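Side-chain contacts in AbiQ (PDB 4GLK), which cleaves RNA as the toxin of a type III toxin-antitoxin system, a growth-inhibiting endoribonuclease neutralised by its cognate RNA antitoxin AntiQ: residues Lys65-Ser68 and Arg69-Thr72; Leu119-Met122 and Lys123-Glu127; Glu143-Gly146 and Tyr147-Lys150; Ser152-Phe155 and Lys156-Glu159. The protein carries 1 engineered substitution. All coordinates share one frame; numbering follows the deposited sequence.

Contact 1: Lys65-Ser68 and Arg69-Thr72; sequences KKRS and RIVT
The turn that carries the chain from helix 58-66 into strand 71-76 closes on the carbonyl of Arg67, which Ile70 and Val71 both grip. Val71 N donates to Arg67 O over 2.9 Å and meets it almost head-on, with a C=O...N angle of 161°. Ile70 N reaches the same oxygen at 3.0 Å from above the carbonyl plane, 43° out of it, so the two donors arrive from different directions. The bond from Ile70 N makes residues 67-70 a beta turn, with Ser68 and Arg69 at its corners in near-helical conformation. Side chains follow the backbone round. Arg67 has CG between its own N and C (chi1 52°), which brings its aliphatic base over the next residues: Arg67 CB touches Ile70 CG2 at 3.7 Å, and Arg67 CG meets Val71 CG2 at 3.9 Å. Arg67 CB also packs against the hydroxyl of Tyr147, and the rest of the chain leads away from the turn. One water accepts from Arg69 N at 3.0 Å and, in the guanidinium plane, from Arg69 NE at 2.9 Å, while donating to Lys66 O at 3.1 Å. It thereby ties the arginine side chain to the carbonyl of Lys66. Lys132 NZ donates to both Ser68 O and Val71 O.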
loop_
_atom_site.group_PDB
_atom_site.type_symbol
_atom_site.label_atom_id
_atom_site.label_comp_id
_atom_site.label_asym_id
_atom_site.label_seq_id
_atom_site.Cartn_x
_atom_site.Cartn_y
_atom_site.Cartn_z
ATOM N N LYS A 65 8.827 -12.759 -4.461
ATOM C CA LYS A 65 9.882 -13.273 -3.583
ATOM C C LYS A 65 11.204 -12.594 -3.928
ATOM O O LYS A 65 11.990 -12.305 -3.031
ATOM C CB LYS A 65 10.015 -14.798 -3.752
ATOM C CG LYS A 65 9.528 -15.618 -2.580
ATOM C CD LYS A 65 10.584 -16.650 -2.155
ATOM C CE LYS A 65 10.013 -17.951 -1.592
ATOM N NZ LYS A 65 10.339 -18.132 -0.161
ATOM N N LYS A 66 11.439 -12.327 -5.222
ATOM C CA LYS A 66 12.657 -11.690 -5.709
ATOM C C LYS A 66 12.672 -10.191 -5.357
ATOM O O LYS A 66 13.741 -9.571 -5.353
ATOM C CB LYS A 66 12.791 -11.890 -7.226
ATOM N N ARG A 67 11.488 -9.616 -5.070
ATOM C CA ARG A 67 11.411 -8.215 -4.689
ATOM C C ARG A 67 11.137 -7.986 -3.186
ATOM O O ARG A 67 10.435 -7.051 -2.806
ATOM C CB ARG A 67 10.558 -7.381 -5.660
ATOM C CG ARG A 67 9.165 -7.907 -5.971
ATOM C CD ARG A 67 8.551 -7.190 -7.168
ATOM N NE ARG A 67 9.283 -7.420 -8.417
ATOM C CZ ARG A 67 8.852 -7.036 -9.617
ATOM N NH1 ARG A 67 7.692 -6.402 -9.744
ATOM N NH2 ARG A 67 9.574 -7.290 -10.701
ATOM N N SER A 68 11.764 -8.812 -2.331
ATOM C CA SER A 68 11.637 -8.729 -0.871
ATOM C C SER A 68 12.055 -7.369 -0.264
ATOM O O SER A 68 11.646 -7.077 0.842
ATOM C CB SER A 68 12.340 -9.897 -0.184
ATOM O OG SER A 68 13.743 -9.705 -0.124
ATOM N N ARG A 69 12.828 -6.529 -0.996
ATOM C CA ARG A 69 13.207 -5.178 -0.541
ATOM C C ARG A 69 12.039 -4.175 -0.624
ATOM O O ARG A 69 12.097 -3.098 -0.028
ATOM C CB ARG A 69 14.322 -4.624 -1.434
ATOM C CG ARG A 69 15.713 -5.074 -1.032
ATOM C CD ARG A 69 16.740 -4.565 -2.017
ATOM N NE ARG A 69 16.772 -5.391 -3.212
ATOM C CZ ARG A 69 17.644 -5.253 -4.203
ATOM N NH1 ARG A 69 18.560 -4.287 -4.149
ATOM N NH2 ARG A 69 17.617 -6.066 -5.247
ATOM N N ILE A 70 11.003 -4.530 -1.369
ATOM C CA ILE A 70 9.891 -3.662 -1.743
ATOM C C ILE A 70 8.502 -4.235 -1.492
ATOM O O ILE A 70 7.536 -3.493 -1.455
ATOM C CB ILE A 70 10.197 -3.378 -3.247
ATOM C CG1 ILE A 70 10.450 -1.933 -3.525
ATOM C CG2 ILE A 70 9.406 -4.123 -4.307
ATOM C CD1 ILE A 70 11.776 -1.682 -3.387
ATOM N N VAL A 71 8.406 -5.543 -1.344
ATOM C CA VAL A 71 7.141 -6.236 -1.133
ATOM C C VAL A 71 7.203 -7.000 0.185
ATOM O O VAL A 71 8.204 -7.676 0.440
ATOM C CB VAL A 71 6.838 -7.205 -2.315
ATOM C CG1 VAL A 71 5.774 -8.236 -1.940
ATOM C CG2 VAL A 71 6.439 -6.448 -3.575
ATOM N N THR A 72 6.142 -6.874 1.021
ATOM C CA THR A 72 5.996 -7.677 2.229
ATOM C C THR A 72 4.972 -8.770 1.941
ATOM O O THR A 72 3.854 -8.485 1.510
ATOM C CB THR A 72 5.602 -6.857 3.467
ATOM O OG1 THR A 72 6.622 -5.922 3.716
ATOM C CG2 THR A 72 5.484 -7.718 4.718
HETATM O O HOH W 1 14.413 -7.129 -3.515
#

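Contact 2: Leu119-Met122 and Lys123-Glu127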
loop_
_atom_site.group_PDB
_atom_site.type_symbol
_atom_site.label_atom_id
_atom_site.label_comp_id
_atom_site.label_asym_id
_atom_site.label_seq_id
_atom_site.Cartn_x
_atom_site.Cartn_y
_atom_site.Cartn_z
ATOM N N LEU A 119 -5.212 -8.553 7.876
ATOM C CA LEU A 119 -5.111 -7.428 8.816
ATOM C C LEU A 119 -4.595 -7.880 10.167
ATOM O O LEU A 119 -3.727 -7.202 10.713
ATOM C CB LEU A 119 -6.467 -6.737 9.002
ATOM C CG LEU A 119 -6.448 -5.340 9.609
ATOM C CD1 LEU A 119 -5.524 -4.395 8.828
ATOM C CD2 LEU A 119 -7.840 -4.784 9.614
ATOM N N ILE A 120 -5.106 -9.009 10.724
ATOM C CA ILE A 120 -4.552 -9.483 12.008
ATOM C C ILE A 120 -3.029 -9.741 11.882
ATOM O O ILE A 120 -2.275 -9.366 12.781
ATOM C CB ILE A 120 -5.345 -10.585 12.799
ATOM C CG1 ILE A 120 -4.656 -11.952 12.825
ATOM C CG2 ILE A 120 -6.840 -10.672 12.466
ATOM C CD1 ILE A 120 -4.497 -12.484 14.211
ATOM N N TYR A 121 -2.587 -10.314 10.729
ATOM C CA TYR A 121 -1.176 -10.559 10.481
ATOM C C TYR A 121 -0.400 -9.246 10.388
ATOM O O TYR A 121 0.627 -9.097 11.037
ATOM C CB TYR A 121 -0.935 -11.425 9.243
ATOM C CG TYR A 121 0.542 -11.693 9.029
ATOM C CD1 TYR A 121 1.242 -12.563 9.865
ATOM C CD2 TYR A 121 1.255 -11.026 8.039
ATOM C CE1 TYR A 121 2.610 -12.772 9.709
ATOM C CE2 TYR A 121 2.624 -11.209 7.889
ATOM C CZ TYR A 121 3.297 -12.086 8.722
ATOM O OH TYR A 121 4.633 -12.318 8.534
ATOM N N MET A 122 -0.911 -8.303 9.599
ATOM C CA MET A 122 -0.305 -6.980 9.399
ATOM C C MET A 122 -0.140 -6.219 10.711
ATOM O O MET A 122 0.923 -5.657 10.954
ATOM C CB MET A 122 -1.118 -6.175 8.393
ATOM C CG MET A 122 -0.944 -6.672 6.991
ATOM S SD MET A 122 -1.779 -5.592 5.823
ATOM C CE MET A 122 -0.804 -4.207 6.032
ATOM N N LYS A 123 -1.157 -6.278 11.588
ATOM C CA LYS A 123 -1.102 -5.653 12.921
ATOM C C LYS A 123 0.002 -6.253 13.777
ATOM O O LYS A 123 0.722 -5.498 14.427
ATOM C CB LYS A 123 -2.452 -5.751 13.649
ATOM C CG LYS A 123 -3.488 -4.789 13.112
ATOM C CD LYS A 123 -4.524 -4.521 14.185
ATOM C CE LYS A 123 -5.637 -3.655 13.681
ATOM N NZ LYS A 123 -6.670 -4.436 12.963
ATOM N N SER A 124 0.196 -7.600 13.710
ATOM C CA SER A 124 1.254 -8.303 14.436
ATOM C C SER A 124 2.664 -7.946 13.926
ATOM O O SER A 124 3.640 -8.126 14.661
ATOM C CB SER A 124 1.045 -9.814 14.367
ATOM O OG SER A 124 1.483 -10.357 13.127
ATOM N N ILE A 125 2.776 -7.520 12.650
ATOM C CA ILE A 125 4.058 -7.123 12.042
ATOM C C ILE A 125 4.073 -5.609 11.682
ATOM O O ILE A 125 4.767 -5.210 10.750
ATOM C CB ILE A 125 4.457 -8.055 10.845
ATOM C CG1 ILE A 125 3.523 -7.898 9.620
ATOM C CG2 ILE A 125 4.567 -9.525 11.286
ATOM C CD1 ILE A 125 4.243 -8.038 8.261
ATOM N N SER A 126 3.314 -4.772 12.422
ATOM C CA SER A 126 3.219 -3.331 12.144
ATOM C C SER A 126 4.540 -2.578 12.216
ATOM O O SER A 126 4.732 -1.660 11.427
ATOM C CB SER A 126 2.145 -2.662 12.998
ATOM O OG SER A 126 2.444 -2.836 14.369
ATOM N N GLU A 127 5.463 -2.976 13.130
ATOM C CA GLU A 127 6.803 -2.368 13.240
ATOM C C GLU A 127 7.630 -2.623 11.947
ATOM O O GLU A 127 8.321 -1.734 11.457
ATOM C CB GLU A 127 7.544 -2.937 14.453
ATOM C CG GLU A 127 8.756 -2.106 14.832
ATOM C CD GLU A 127 9.606 -2.602 15.988
ATOM O OE1 GLU A 127 9.140 -3.476 16.757
ATOM O OE2 GLU A 127 10.754 -2.116 16.114
#
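Tyr121 and Ile125, one helical turn apart where helix 110-124 gives way to helix 126-143, make the main apolar contact. The isoleucine branches lie obliquely across the phenol: Ile125 CD1 comes to 3.6 Å from Tyr121 CE2, and Ile125 CG2 stands 4.3 Å from the ring centroid, 28° off its normal, an off-centre CH-pi contact. With chi1 at -179°, the tyrosine swings CG opposite its own N, which slants the ring toward the C-terminal end of the helix, within reach of Ile125.

Among the polar groups, Lys123 N to Leu119 O (2.9 Å) and Ser124 N to Ile120 O (3.2 Å) are ordinary helical bonds. Round the helix, Lys123 bends at its last torsion and lays its ammonium against the leucine, NZ 3.5 Å from Leu119 CG; the ammonium also bonds a glycerol molecule, probably from the crystallisation liquor. The next turn frays: Ile125 N has only weak bonds, to Tyr121 O and to Met122 O. A side chain steps in here. Ser124 OG, flanked by both backbone neighbours of its CA (chi1 79°), donates to Tyr121 O at 2.6 Å, in the carbonyl plane on a lone pair. Ser126 OG donates to Lys123 O at 3.2 Å from a tilted position.

Leu74 of strand 71-76 touches Tyr121 and Met122. Ile125 breaks the helical conformation and at once serves as N-cap of the following helix, so serine hydroxyls supplement carbonyls that the kink leaves with poor backbone partners, while the Tyr121-Ile125 pair bridges the break with apolar surface.

Contact 3: Glu143-Gly146 and Tyr147-Lys150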
loop_
_atom_site.group_PDB
_atom_site.type_symbol
_atom_site.label_atom_id
_atom_site.label_comp_id
_atom_site.label_asym_id
_atom_site.label_seq_id
_atom_site.Cartn_x
_atom_site.Cartn_y
_atom_site.Cartn_z
ATOM N N GLU A 143 18.103 8.914 -0.860
ATOM C CA GLU A 143 19.342 8.277 -1.278
ATOM C C GLU A 143 19.418 8.181 -2.788
ATOM O O GLU A 143 20.521 8.194 -3.339
ATOM C CB GLU A 143 19.434 6.868 -0.683
ATOM C CG GLU A 143 20.826 6.421 -0.340
ATOM C CD GLU A 143 20.941 5.074 0.351
ATOM O OE1 GLU A 143 21.872 4.318 0.009
ATOM O OE2 GLU A 143 20.143 4.785 1.269
ATOM N N LYS A 144 18.254 8.060 -3.455
ATOM C CA LYS A 144 18.157 7.921 -4.905
ATOM C C LYS A 144 18.862 6.624 -5.383
ATOM O O LYS A 144 19.417 6.585 -6.478
ATOM C CB LYS A 144 18.665 9.194 -5.631
ATOM C CG LYS A 144 17.577 10.101 -6.238
ATOM C CD LYS A 144 16.797 11.039 -5.280
ATOM C CE LYS A 144 17.642 11.828 -4.305
ATOM N NZ LYS A 144 18.681 12.687 -4.954
ATOM N N ASP A 145 18.791 5.560 -4.538
ATOM C CA ASP A 145 19.311 4.194 -4.781
ATOM C C ASP A 145 18.619 3.638 -6.009
ATOM O O ASP A 145 17.390 3.676 -6.096
ATOM C CB ASP A 145 19.044 3.279 -3.573
ATOM C CG ASP A 145 19.478 1.826 -3.715
ATOM O OD1 ASP A 145 18.837 1.082 -4.500
ATOM O OD2 ASP A 145 20.383 1.404 -2.963
ATOM N N GLY A 146 19.436 3.131 -6.929
ATOM C CA GLY A 146 19.042 2.574 -8.216
ATOM C C GLY A 146 17.848 1.652 -8.222
ATOM O O GLY A 146 16.887 1.906 -8.943
ATOM N N TYR A 147 17.903 0.577 -7.423
ATOM C CA TYR A 147 16.847 -0.430 -7.376
ATOM C C TYR A 147 15.511 0.137 -6.893
ATOM O O TYR A 147 14.475 -0.124 -7.501
ATOM C CB TYR A 147 17.286 -1.673 -6.564
ATOM C CG TYR A 147 16.215 -2.745 -6.463
ATOM C CD1 TYR A 147 16.115 -3.748 -7.418
ATOM C CD2 TYR A 147 15.300 -2.746 -5.412
ATOM C CE1 TYR A 147 15.134 -4.732 -7.330
ATOM C CE2 TYR A 147 14.296 -3.706 -5.329
ATOM C CZ TYR A 147 14.221 -4.702 -6.287
ATOM O OH TYR A 147 13.236 -5.652 -6.196
ATOM N N TYR A 148 15.542 0.905 -5.808
ATOM C CA TYR A 148 14.344 1.485 -5.216
ATOM C C TYR A 148 13.713 2.587 -6.064
ATOM O O TYR A 148 12.490 2.603 -6.199
ATOM C CB TYR A 148 14.633 1.980 -3.797
ATOM C CG TYR A 148 14.935 0.872 -2.811
ATOM C CD1 TYR A 148 16.206 0.309 -2.726
ATOM C CD2 TYR A 148 13.978 0.461 -1.890
ATOM C CE1 TYR A 148 16.503 -0.670 -1.778
ATOM C CE2 TYR A 148 14.259 -0.518 -0.941
ATOM C CZ TYR A 148 15.522 -1.085 -0.890
ATOM O OH TYR A 148 15.787 -2.038 0.059
ATOM N N LEU A 149 14.531 3.505 -6.618
ATOM C CA LEU A 149 14.077 4.642 -7.440
ATOM C C LEU A 149 13.263 4.170 -8.628
ATOM O O LEU A 149 12.193 4.713 -8.883
ATOM C CB LEU A 149 15.287 5.430 -7.985
ATOM C CG LEU A 149 15.468 6.902 -7.610
ATOM C CD1 LEU A 149 16.641 7.469 -8.369
ATOM C CD2 LEU A 149 14.227 7.744 -7.948
ATOM N N LYS A 150 13.784 3.156 -9.355
ATOM C CA LYS A 150 13.160 2.589 -10.548
ATOM C C LYS A 150 11.829 1.857 -10.321
ATOM O O LYS A 150 10.983 1.841 -11.219
ATOM C CB LYS A 150 14.163 1.747 -11.345
ATOM C CG LYS A 150 14.471 0.364 -10.778
ATOM C CD LYS A 150 15.452 -0.363 -11.674
ATOM C CE LYS A 150 15.553 -1.820 -11.328
ATOM N NZ LYS A 150 14.354 -2.565 -11.781
#
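Leu149 packs over the carbonyl of Asp145 across the first turn of helix 146-151. Leu149 N donates to Asp145 O over 2.9 Å, nearly straight (N-H...O 166°), and the base of the leucine follows, with Leu149 CB 3.3 Å from the same oxygen. Its CD1 branch reaches further back, to Lys144 CG at 3.5 Å, and the two side chains cross at a slant on the surface of the turn. The carboxylate of Asp145 extends away from the amide nitrogen of its own residue (chi1 178°), which carries OD1 forward to Tyr147 N, from which it accepts a weak bond at 3.1 Å. This is an N-cap: Lys144, with positive phi, breaks off helix 126-143, and Asp145 next to it caps the start of helix 146-151. The same OD1 lies in the plane of the Tyr148 ring, at its edge, 3.3 Å from Tyr148 CD1, while the carboxylate itself is turned 84° to that ring. The carbonyl of Gly146 is bonded only weakly by Lys150 N, at 3.4 Å, and the aliphatic chain of Lys150 runs past that oxygen. Tyr148 points inward against Val135, Val136 and Lys139 of helix 126-143.

Contact 4: Ser152-Phe155 and Lys156-Glu159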
loop_
_atom_site.group_PDB
_atom_site.type_symbol
_atom_site.label_atom_id
_atom_site.label_comp_id
_atom_site.label_asym_id
_atom_site.label_seq_id
_atom_site.Cartn_x
_atom_site.Cartn_y
_atom_site.Cartn_z
ATOM N N SER A 152 9.867 2.339 -7.380
ATOM C CA SER A 152 8.917 3.084 -6.585
ATOM C C SER A 152 8.363 4.322 -7.197
ATOM O O SER A 152 8.914 4.846 -8.164
ATOM C CB SER A 152 9.441 3.324 -5.174
ATOM O OG SER A 152 10.677 4.009 -5.242
ATOM N N CYS A 153 7.209 4.745 -6.664
ATOM C CA CYS A 153 6.491 5.961 -7.017
ATOM C C CYS A 153 7.437 7.108 -6.726
ATOM O O CYS A 153 8.276 7.002 -5.823
ATOM C CB CYS A 153 5.230 6.086 -6.164
ATOM S SG CYS A 153 3.888 4.949 -6.613
ATOM N N ASP A 154 7.295 8.217 -7.445
ATOM C CA ASP A 154 8.105 9.398 -7.155
ATOM C C ASP A 154 7.370 10.024 -5.955
ATOM O O ASP A 154 6.456 10.822 -6.148
ATOM C CB ASP A 154 8.137 10.326 -8.383
ATOM C CG ASP A 154 9.015 11.558 -8.243
ATOM O OD1 ASP A 154 9.393 11.893 -7.097
ATOM O OD2 ASP A 154 9.285 12.217 -9.282
ATOM N N PHE A 155 7.712 9.563 -4.723
ATOM C CA PHE A 155 7.068 9.954 -3.468
ATOM C C PHE A 155 6.927 11.451 -3.232
ATOM O O PHE A 155 5.859 11.904 -2.830
ATOM C CB PHE A 155 7.692 9.232 -2.259
ATOM C CG PHE A 155 7.601 7.725 -2.307
ATOM C CD1 PHE A 155 6.371 7.089 -2.461
ATOM C CD2 PHE A 155 8.738 6.940 -2.162
ATOM C CE1 PHE A 155 6.292 5.701 -2.543
ATOM C CE2 PHE A 155 8.657 5.543 -2.245
ATOM C CZ PHE A 155 7.430 4.932 -2.414
ATOM N N LYS A 156 7.999 12.213 -3.475
ATOM C CA LYS A 156 8.022 13.666 -3.307
ATOM C C LYS A 156 7.119 14.442 -4.252
ATOM O O LYS A 156 6.455 15.391 -3.823
ATOM C CB LYS A 156 9.454 14.177 -3.322
ATOM C CG LYS A 156 9.979 14.438 -1.914
ATOM C CD LYS A 156 10.185 13.232 -1.031
ATOM C CE LYS A 156 11.117 13.567 0.108
ATOM N NZ LYS A 156 10.402 14.185 1.250
ATOM N N LEU A 157 7.070 14.030 -5.519
ATOM C CA LEU A 157 6.184 14.626 -6.523
ATOM C C LEU A 157 4.710 14.377 -6.099
ATOM O O LEU A 157 3.888 15.292 -6.165
ATOM C CB LEU A 157 6.477 14.006 -7.910
ATOM C CG LEU A 157 5.486 14.308 -9.048
ATOM C CD1 LEU A 157 5.698 15.701 -9.604
ATOM C CD2 LEU A 157 5.606 13.282 -10.171
ATOM N N LEU A 158 4.412 13.159 -5.605
ATOM C CA LEU A 158 3.074 12.792 -5.143
ATOM C C LEU A 158 2.667 13.648 -3.937
ATOM O O LEU A 158 1.541 14.113 -3.891
ATOM C CB LEU A 158 2.973 11.292 -4.821
ATOM C CG LEU A 158 3.039 10.285 -5.977
ATOM C CD1 LEU A 158 3.004 8.876 -5.440
ATOM C CD2 LEU A 158 1.825 10.401 -6.905
ATOM N N GLU A 159 3.605 13.913 -3.023
ATOM C CA GLU A 159 3.407 14.776 -1.860
ATOM C C GLU A 159 3.089 16.205 -2.290
ATOM O O GLU A 159 2.152 16.780 -1.755
ATOM C CB GLU A 159 4.641 14.772 -0.952
ATOM C CG GLU A 159 4.754 13.525 -0.093
ATOM C CD GLU A 159 6.006 13.415 0.757
ATOM O OE1 GLU A 159 6.191 12.358 1.398
ATOM O OE2 GLU A 159 6.786 14.389 0.814
HETATM O O HOH W 2 10.760 11.096 -4.589
#
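Asp154 and Leu157 cross at about a right angle: the carboxylate lies over the base of the leucine, Asp154 CG 3.5 Å from Leu157 CB. The CG of Asp154 is trans to the amide nitrogen of that residue (chi1 -177°), which carries the group over the start of helix 155-166. A water takes the N-H of Lys156 at 3.2 Å and donates to Asp154 OD1 at 3.0 Å, so the carboxylate serves an early helical N-H indirectly. On another side of the turn Leu158 reaches back alongside the incoming chain, its CD1 3.6 Å from Cys153 CB, while its backbone N bonds Asp154 O at 3.2 Å. Phe155 turns the other way, toward Val136 and Met92, with Cys153 O standing over the centre of its ring, 3.6 Å above the plane. Phe155 O in turn accepts from Glu159 N at 3.0 Å. Farther out, Lys156 and Glu159 form a long ion pair, but both also bond Tyr137 OH, and Glu159 OE1 bonds Tyr46 OH as well. The chain enters through an inverse gamma turn centred on Asp154, closed by a weak bond from Phe155 N to Cys153 O, and Asp154 then occupies the N-cap position, an acidic residue at a helix start.

Contacts 1 and 3, centres about 14 Å apart, meet directly: the 67-70 turn lies against the tyrosines of helix 146-151. Ile70 CD1 packs 3.4 Å from Tyr148 CD2, and Arg69 forms a cation-pi contact with Tyr147. Contact 1 also touches contact 2, through Thr72 CG2 and Ile125 CD1 at 3.8 Å, so the start of strand 71-76 is where they meet. Contacts 3 and 4, centres about 12 Å apart, follow each other in sequence, joined by the bond from Ser152 OG to Tyr148 O. Contact 2 lies about 25 Å, centre to centre, from contact 4, across the middle of the chain. Helix 126-143 connects contacts 2 and 3, and its side chains also touch contacts 1 and 4.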